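Local coordinates for phosphopantetheine adenylyltransferase (Archaeoglobus fulgidus, PDB 3DO8), which probably transfers an adenylyl group reversibly from ATP to 4'-phosphopantetheine, giving dephospho-CoA and pyrophosphate in coenzyme A biosynthesis, at residues Leu83-Tyr97 against Arg107-Asp121. Residues are numbered along the deposited sequence; the frame is centred on the assembly and turned at random.
Sequences LDVDFEYLVVSPETY and REELGKRKITIVKVD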
# COMPACT_ATOMS: atom_id res chain seq x y z
N LEU A 83 -4.64 -15.66 11.05
CA LEU A 83 -5.60 -16.69 10.67
C LEU A 83 -6.85 -16.64 11.52
O LEU A 83 -7.79 -17.39 11.28
CB LEU A 83 -4.98 -18.08 10.78
CG LEU A 83 -3.80 -18.36 9.86
CD1 LEU A 83 -3.32 -19.78 10.00
CD2 LEU A 83 -4.15 -18.02 8.41
N ASP A 84 -6.85 -15.79 12.54
CA ASP A 84 -7.89 -15.76 13.56
C ASP A 84 -8.64 -14.42 13.48
O ASP A 84 -9.86 -14.38 13.24
CB ASP A 84 -7.20 -15.94 14.93
CG ASP A 84 -8.13 -16.42 16.00
OD1 ASP A 84 -9.20 -16.98 15.68
OD2 ASP A 84 -7.76 -16.24 17.18
N VAL A 85 -7.90 -13.33 13.59
CA VAL A 85 -8.48 -11.99 13.57
C VAL A 85 -8.82 -11.60 12.16
O VAL A 85 -8.06 -11.93 11.21
CB VAL A 85 -7.49 -10.97 14.17
CG1 VAL A 85 -8.05 -9.50 14.07
CG2 VAL A 85 -7.12 -11.34 15.59
N ASP A 86 -9.91 -10.86 11.99
CA ASP A 86 -10.30 -10.36 10.70
C ASP A 86 -9.65 -8.98 10.59
O ASP A 86 -9.87 -8.09 11.46
CB ASP A 86 -11.81 -10.28 10.49
CG ASP A 86 -12.48 -11.66 10.38
OD1 ASP A 86 -11.82 -12.64 9.97
OD2 ASP A 86 -13.69 -11.76 10.69
N PHE A 87 -8.76 -8.87 9.63
CA PHE A 87 -8.13 -7.62 9.24
C PHE A 87 -8.66 -7.21 7.88
O PHE A 87 -8.92 -8.07 7.02
CB PHE A 87 -6.60 -7.79 9.13
CG PHE A 87 -5.92 -8.07 10.43
CD1 PHE A 87 -5.66 -7.04 11.32
CD2 PHE A 87 -5.49 -9.35 10.75
CE1 PHE A 87 -5.04 -7.28 12.53
CE2 PHE A 87 -4.85 -9.61 11.95
CZ PHE A 87 -4.62 -8.57 12.85
N GLU A 88 -8.80 -5.91 7.67
CA GLU A 88 -9.15 -5.41 6.35
C GLU A 88 -7.94 -5.39 5.39
O GLU A 88 -8.07 -5.76 4.22
CB GLU A 88 -9.75 -4.01 6.46
CG GLU A 88 -10.27 -3.48 5.16
CD GLU A 88 -11.17 -2.23 5.33
OE1 GLU A 88 -11.54 -1.90 6.49
OE2 GLU A 88 -11.49 -1.58 4.32
N TYR A 89 -6.79 -4.93 5.88
CA TYR A 89 -5.57 -4.79 5.09
C TYR A 89 -4.43 -5.47 5.86
O TYR A 89 -4.37 -5.40 7.09
CB TYR A 89 -5.21 -3.30 4.92
CG TYR A 89 -6.15 -2.54 4.01
CD1 TYR A 89 -6.25 -2.85 2.67
CD2 TYR A 89 -6.95 -1.51 4.51
CE1 TYR A 89 -7.08 -2.15 1.83
CE2 TYR A 89 -7.82 -0.82 3.67
CZ TYR A 89 -7.87 -1.15 2.32
OH TYR A 89 -8.70 -0.49 1.42
N LEU A 90 -3.51 -6.04 5.10
CA LEU A 90 -2.26 -6.59 5.60
C LEU A 90 -1.16 -5.92 4.80
O LEU A 90 -1.07 -6.09 3.57
CB LEU A 90 -2.22 -8.10 5.38
CG LEU A 90 -0.93 -8.89 5.71
CD1 LEU A 90 -0.32 -8.60 7.09
CD2 LEU A 90 -1.16 -10.42 5.46
N VAL A 91 -0.36 -5.12 5.49
CA VAL A 91 0.68 -4.30 4.88
C VAL A 91 2.00 -5.07 5.01
O VAL A 91 2.40 -5.43 6.12
CB VAL A 91 0.82 -2.91 5.55
CG1 VAL A 91 2.07 -2.18 4.97
CG2 VAL A 91 -0.46 -2.12 5.31
N VAL A 92 2.64 -5.30 3.86
CA VAL A 92 3.83 -6.13 3.76
C VAL A 92 4.88 -5.51 2.84
O VAL A 92 4.60 -4.60 2.12
CB VAL A 92 3.48 -7.57 3.27
CG1 VAL A 92 2.62 -8.24 4.32
CG2 VAL A 92 2.82 -7.56 1.93
N SER A 93 6.10 -6.02 2.95
CA SER A 93 7.20 -5.62 2.10
C SER A 93 7.47 -6.74 1.12
O SER A 93 6.84 -7.79 1.19
CB SER A 93 8.43 -5.39 2.96
OG SER A 93 8.96 -6.62 3.39
N PRO A 94 8.42 -6.55 0.20
CA PRO A 94 8.75 -7.67 -0.69
C PRO A 94 9.24 -8.90 0.05
O PRO A 94 9.00 -10.02 -0.42
CB PRO A 94 9.85 -7.08 -1.60
CG PRO A 94 9.56 -5.59 -1.60
CD PRO A 94 9.13 -5.30 -0.18
N GLU A 95 9.82 -8.71 1.23
CA GLU A 95 10.36 -9.81 2.02
C GLU A 95 9.27 -10.62 2.70
O GLU A 95 9.48 -11.80 3.05
CB GLU A 95 11.31 -9.28 3.10
CG GLU A 95 12.60 -8.68 2.55
CD GLU A 95 13.55 -8.23 3.66
OE1 GLU A 95 13.28 -8.50 4.86
OE2 GLU A 95 14.59 -7.61 3.33
N THR A 96 8.10 -10.01 2.88
CA THR A 96 7.00 -10.67 3.60
C THR A 96 5.76 -10.92 2.70
O THR A 96 4.74 -11.45 3.15
CB THR A 96 6.63 -9.88 4.88
OG1 THR A 96 6.39 -8.51 4.56
CG2 THR A 96 7.77 -9.95 5.90
N TYR A 97 5.88 -10.61 1.42
CA TYR A 97 4.74 -10.76 0.51
C TYR A 97 4.36 -12.23 0.26
O TYR A 97 3.17 -12.57 0.24
CB TYR A 97 5.05 -10.03 -0.80
CG TYR A 97 3.97 -10.13 -1.85
CD1 TYR A 97 2.72 -9.56 -1.68
CD2 TYR A 97 4.21 -10.78 -3.03
CE1 TYR A 97 1.74 -9.66 -2.65
CE2 TYR A 97 3.24 -10.87 -4.01
CZ TYR A 97 2.01 -10.30 -3.82
OH TYR A 97 1.05 -10.40 -4.79
N ARG A 107 -6.32 -18.84 5.20
CA ARG A 107 -7.62 -18.29 5.57
C ARG A 107 -8.71 -18.92 4.70
O ARG A 107 -9.75 -19.32 5.22
CB ARG A 107 -7.62 -16.77 5.46
CG ARG A 107 -6.86 -16.12 6.61
CD ARG A 107 -6.83 -14.62 6.51
NE ARG A 107 -8.15 -14.00 6.71
CZ ARG A 107 -8.67 -13.58 7.86
NH1 ARG A 107 -8.00 -13.69 9.00
NH2 ARG A 107 -9.87 -12.99 7.88
N GLU A 108 -8.46 -19.02 3.40
CA GLU A 108 -9.50 -19.62 2.54
C GLU A 108 -9.76 -21.07 2.95
O GLU A 108 -10.91 -21.51 2.98
CB GLU A 108 -9.15 -19.51 1.06
CG GLU A 108 -10.30 -20.01 0.16
CD GLU A 108 -10.11 -19.65 -1.31
OE1 GLU A 108 -9.01 -19.23 -1.70
OE2 GLU A 108 -11.08 -19.81 -2.10
N GLU A 109 -8.71 -21.81 3.25
CA GLU A 109 -8.87 -23.21 3.67
C GLU A 109 -9.67 -23.34 4.97
O GLU A 109 -10.40 -24.33 5.16
CB GLU A 109 -7.52 -23.89 3.84
CG GLU A 109 -6.75 -24.06 2.55
CD GLU A 109 -5.40 -24.72 2.75
OE1 GLU A 109 -5.14 -25.31 3.83
OE2 GLU A 109 -4.59 -24.67 1.79
N LEU A 110 -9.48 -22.39 5.88
CA LEU A 110 -10.10 -22.43 7.19
C LEU A 110 -11.54 -21.89 7.21
O LEU A 110 -12.30 -22.19 8.14
CB LEU A 110 -9.28 -21.61 8.19
CG LEU A 110 -7.90 -22.21 8.50
CD1 LEU A 110 -7.13 -21.16 9.32
CD2 LEU A 110 -8.02 -23.56 9.22
N GLY A 111 -11.90 -21.15 6.18
CA GLY A 111 -13.23 -20.54 6.07
C GLY A 111 -13.28 -19.13 6.61
O GLY A 111 -14.30 -18.70 7.18
N LYS A 112 -12.17 -18.41 6.43
CA LYS A 112 -12.08 -16.99 6.78
C LYS A 112 -12.02 -16.14 5.52
O LYS A 112 -11.40 -16.54 4.52
CB LYS A 112 -10.82 -16.75 7.59
CG LYS A 112 -10.67 -17.56 8.82
CD LYS A 112 -11.60 -17.12 9.89
CE LYS A 112 -11.13 -15.83 10.55
NZ LYS A 112 -12.17 -15.25 11.44
N ARG A 113 -12.59 -14.95 5.57
CA ARG A 113 -12.51 -14.07 4.40
C ARG A 113 -11.08 -13.62 4.17
O ARG A 113 -10.36 -13.37 5.10
CB ARG A 113 -13.37 -12.85 4.55
CG ARG A 113 -13.06 -11.98 5.71
CD ARG A 113 -13.66 -10.60 5.47
NE ARG A 113 -13.80 -9.84 6.71
CZ ARG A 113 -14.71 -10.08 7.65
NH1 ARG A 113 -15.55 -11.10 7.54
NH2 ARG A 113 -14.76 -9.32 8.74
N LYS A 114 -10.71 -13.45 2.93
CA LYS A 114 -9.38 -13.01 2.60
C LYS A 114 -9.17 -11.57 3.10
O LYS A 114 -10.12 -10.79 3.29
CB LYS A 114 -9.11 -13.19 1.10
CG LYS A 114 -8.81 -14.67 0.73
CD LYS A 114 -8.58 -14.85 -0.76
CE LYS A 114 -8.20 -16.24 -1.12
NZ LYS A 114 -7.05 -16.77 -0.31
N ILE A 115 -7.92 -11.25 3.36
CA ILE A 115 -7.47 -9.89 3.70
C ILE A 115 -6.90 -9.23 2.44
O ILE A 115 -6.23 -9.89 1.65
CB ILE A 115 -6.34 -9.96 4.79
CG1 ILE A 115 -6.77 -10.79 6.04
CG2 ILE A 115 -5.88 -8.55 5.19
CD1 ILE A 115 -5.63 -11.12 6.93
N THR A 116 -7.14 -7.94 2.26
CA THR A 116 -6.51 -7.22 1.14
C THR A 116 -5.03 -6.99 1.43
O THR A 116 -4.70 -6.30 2.39
CB THR A 116 -7.23 -5.90 0.83
OG1 THR A 116 -8.57 -6.20 0.43
CG2 THR A 116 -6.53 -5.18 -0.33
N ILE A 117 -4.16 -7.54 0.59
CA ILE A 117 -2.73 -7.38 0.75
C ILE A 117 -2.28 -6.09 0.09
O ILE A 117 -2.60 -5.82 -1.11
CB ILE A 117 -1.94 -8.58 0.17
CG1 ILE A 117 -2.37 -9.89 0.88
CG2 ILE A 117 -0.43 -8.38 0.29
CD1 ILE A 117 -1.84 -11.16 0.24
N VAL A 118 -1.52 -5.33 0.87
CA VAL A 118 -0.94 -4.06 0.44
C VAL A 118 0.58 -4.20 0.50
O VAL A 118 1.16 -4.23 1.57
CB VAL A 118 -1.45 -2.87 1.31
CG1 VAL A 118 -0.79 -1.55 0.84
CG2 VAL A 118 -2.99 -2.86 1.30
N LYS A 119 1.21 -4.37 -0.67
CA LYS A 119 2.63 -4.61 -0.74
C LYS A 119 3.33 -3.30 -0.98
O LYS A 119 3.09 -2.62 -1.98
CB LYS A 119 2.96 -5.54 -1.90
CG LYS A 119 4.41 -5.93 -1.98
CD LYS A 119 4.65 -6.66 -3.28
CE LYS A 119 6.09 -7.10 -3.43
NZ LYS A 119 6.63 -6.70 -4.78
N VAL A 120 4.19 -2.94 -0.06
CA VAL A 120 4.93 -1.68 -0.18
C VAL A 120 6.34 -2.05 -0.64
O VAL A 120 7.07 -2.76 0.07
CB VAL A 120 4.98 -0.98 1.16
CG1 VAL A 120 5.81 0.33 1.12
CG2 VAL A 120 3.53 -0.78 1.70
N ASP A 121 6.70 -1.60 -1.84
CA ASP A 121 8.06 -1.86 -2.38
C ASP A 121 9.00 -0.86 -1.71
O ASP A 121 9.19 0.27 -2.16
CB ASP A 121 8.08 -1.75 -3.89
CG ASP A 121 7.64 -3.03 -4.61
OD1 ASP A 121 7.20 -4.03 -3.99
OD2 ASP A 121 7.76 -3.04 -5.85
O HOH W 1 -11.65 -16.85 14.01
O HOH W 2 -15.12 -9.90 11.92
O HOH W 3 -10.84 -9.68 6.17
O HOH W 4 -10.22 -6.17 2.57
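Asp86 OD1 takes two donors from opposite faces of its carboxylate: Arg107 NH2 at 2.9 Å and Lys112 NZ at 3.0 Å. The Arg107 guanidinium stands 78° from the carboxylate plane, sandwiched between Ile115 CG1 and Lys112 CB. A bend at chi3 turns its NE and NH2 side-on to Arg113 O, which lies in the guanidinium plane, while NH1 reaches Val85 O at 2.8 Å and also Thr82 O. Asp86 OD2 sits over one face of the Arg113 guanidinium, 3.3 Å from NH2, a purely electrostatic pairing. A methionine in place of Arg107 would probably leave Val85 O and Arg113 O without these donors and Asp86 with less compensating charge. Farther along, parallel pairing from Tyr89-Thr116 to Val92-Lys119 is carried by bonds such as Val118 N to Leu90 O (2.8 Å, 175°). On the sheet face that carries Leu90 and Val92, Lys119 lays CD over one face of the Tyr97 ring, 4.0 Å from the centroid, while Ile117 CG2 meets the ring edge; Tyr97 OH is hydrogen-bonded to Asp121 OD2 of the second subunit. Lys119 and Asp121 pair antiparallel with a strand of that subunit, extending the sheet. Strands 89-92 and 116-121, running 23° apart and linked through helix 97-110, form a beta-alpha-beta crossover of the Rossmann-like nucleotidyltransferase fold.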